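Local coordinates for SAV1430 (Staphylococcus aureus subsp. aureus Mu50, PDB 2FFM), which is of unknown function but belongs to the Nfu/NifU N-terminal family and is probably connected with iron-sulfur cluster assembly, at residues Trp71-Val74 / Leu75-Glu79. Sequence-based numbering, arbitrary orientation.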
loop_
_atom_site.group_PDB
_atom_site.type_symbol
_atom_site.label_atom_id
_atom_site.label_comp_id
_atom_site.label_asym_id
_atom_site.label_seq_id
_atom_site.Cartn_x
_atom_site.Cartn_y
_atom_site.Cartn_z
ATOM N N TRP A 71 12.522 -0.697 -3.577
ATOM C CA TRP A 71 11.289 -0.725 -4.338
ATOM C C TRP A 71 11.311 -1.581 -5.586
ATOM O O TRP A 71 10.267 -2.064 -6.014
ATOM C CB TRP A 71 10.888 0.699 -4.690
ATOM C CG TRP A 71 10.465 1.486 -3.497
ATOM C CD1 TRP A 71 11.136 2.522 -2.909
ATOM C CD2 TRP A 71 9.247 1.324 -2.760
ATOM N NE1 TRP A 71 10.403 3.024 -1.854
ATOM C CE2 TRP A 71 9.237 2.310 -1.744
ATOM C CE3 TRP A 71 8.154 0.447 -2.864
ATOM C CZ2 TRP A 71 8.179 2.441 -0.834
ATOM C CZ3 TRP A 71 7.098 0.581 -1.953
ATOM C CH2 TRP A 71 7.122 1.575 -0.957
ATOM N N GLU A 72 12.495 -1.756 -6.177
ATOM C CA GLU A 72 12.650 -2.572 -7.385
ATOM C C GLU A 72 12.132 -4.000 -7.143
ATOM O O GLU A 72 11.659 -4.659 -8.064
ATOM C CB GLU A 72 14.127 -2.652 -7.805
ATOM C CG GLU A 72 14.800 -1.342 -8.235
ATOM C CD GLU A 72 15.128 -0.401 -7.078
ATOM O OE1 GLU A 72 15.653 -0.861 -6.042
ATOM O OE2 GLU A 72 14.887 0.815 -7.214
ATOM N N THR A 73 12.228 -4.470 -5.903
ATOM C CA THR A 73 11.769 -5.814 -5.560
ATOM C C THR A 73 10.410 -5.859 -4.858
ATOM O O THR A 73 9.687 -6.851 -4.967
ATOM C CB THR A 73 12.795 -6.548 -4.658
ATOM O OG1 THR A 73 12.268 -7.827 -4.282
ATOM C CG2 THR A 73 13.070 -5.745 -3.399
ATOM N N VAL A 74 10.074 -4.789 -4.137
ATOM C CA VAL A 74 8.813 -4.694 -3.399
ATOM C C VAL A 74 7.625 -4.236 -4.250
ATOM O O VAL A 74 6.548 -4.838 -4.195
ATOM C CB VAL A 74 8.947 -3.722 -2.183
ATOM C CG1 VAL A 74 7.602 -3.569 -1.464
ATOM C CG2 VAL A 74 9.999 -4.230 -1.220
ATOM N N LEU A 75 7.828 -3.190 -5.045
ATOM C CA LEU A 75 6.760 -2.634 -5.879
ATOM C C LEU A 75 6.079 -3.657 -6.784
ATOM O O LEU A 75 4.850 -3.688 -6.879
ATOM C CB LEU A 75 7.289 -1.456 -6.724
ATOM C CG LEU A 75 6.266 -0.386 -7.121
ATOM C CD1 LEU A 75 5.583 0.104 -5.859
ATOM C CD2 LEU A 75 6.920 0.771 -7.851
ATOM N N PRO A 76 6.862 -4.512 -7.458
ATOM C CA PRO A 76 6.238 -5.503 -8.336
ATOM C C PRO A 76 5.356 -6.488 -7.583
ATOM O O PRO A 76 4.282 -6.878 -8.057
ATOM C CB PRO A 76 7.438 -6.171 -9.003
ATOM C CG PRO A 76 8.525 -6.018 -7.988
ATOM C CD PRO A 76 8.331 -4.605 -7.525
ATOM N N LYS A 77 5.808 -6.896 -6.404
ATOM C CA LYS A 77 5.019 -7.830 -5.615
ATOM C C LYS A 77 3.786 -7.103 -5.086
ATOM O O LYS A 77 2.722 -7.701 -4.920
ATOM C CB LYS A 77 5.849 -8.393 -4.459
ATOM C CG LYS A 77 7.069 -9.177 -4.898
ATOM C CD LYS A 77 7.886 -9.586 -3.693
ATOM C CE LYS A 77 9.231 -10.183 -4.077
ATOM N NZ LYS A 77 10.053 -10.435 -2.851
ATOM N N VAL A 78 3.930 -5.803 -4.840
ATOM C CA VAL A 78 2.821 -5.013 -4.346
ATOM C C VAL A 78 1.737 -4.879 -5.400
ATOM O O VAL A 78 0.555 -4.981 -5.089
ATOM C CB VAL A 78 3.275 -3.611 -3.927
ATOM C CG1 VAL A 78 2.063 -2.747 -3.616
ATOM C CG2 VAL A 78 4.183 -3.708 -2.714
ATOM N N GLU A 79 2.142 -4.651 -6.641
ATOM C CA GLU A 79 1.189 -4.509 -7.730
ATOM C C GLU A 79 0.625 -5.869 -8.098
ATOM O O GLU A 79 -0.486 -5.969 -8.601
ATOM C CB GLU A 79 1.871 -3.872 -8.945
ATOM C CG GLU A 79 0.942 -3.593 -10.122
ATOM C CD GLU A 79 0.807 -4.774 -11.068
ATOM O OE1 GLU A 79 0.014 -4.687 -12.035
ATOM O OE2 GLU A 79 1.498 -5.793 -10.851
#
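Trp-71 and Leu-75 meet one turn apart on the C-terminal helix 71-80, an amphipathic helix lying against the antiparallel sheet of this alpha-beta fold. Atom CD1 of Leu-75 comes to 4.0 Å from CE3 of Trp-71, reaching the six-membered part of the indole obliquely. Both side chains also rest on Met-15 of strand 14-19, and the indole NE1 donates a hydrogen bond to the carbonyl oxygen of His-12, which helps fix the turn of the ring. The backbone joins the same two residues: Leu-75 N donates a hydrogen bond to Trp-71 O at 2.9 Å.

Further along the buried side, Val-74 CG1 lies 3.6 Å from Val-78 CG2, and Val-78 N donates a hydrogen bond to Val-74 O, 2.9 Å. Val-78 continues onto Ile-17, while Val-74 leans on Val-48, so the valine pair faces aliphatic neighbours.

The outer side is different. Pro-76 has no N-H to give, so the carbonyl of Glu-72 receives no helical bond from it; the ring's CD packs against that oxygen instead, and the helix kinks here. Next comes Lys-77, whose chain can be followed outward. CB sits near Val-74 O. With CG beside the backbone N (chi1 -62°) and the chain extended from there, CG, CD and CE run back toward the start of the helix, passing in turn over the carbonyl oxygen of Thr-73; CE is 3.5 Å from that atom. The ammonium then ends close to the Thr-73 hydroxyl, with Lys-77 NZ 3.7 Å from Thr-73 OG1.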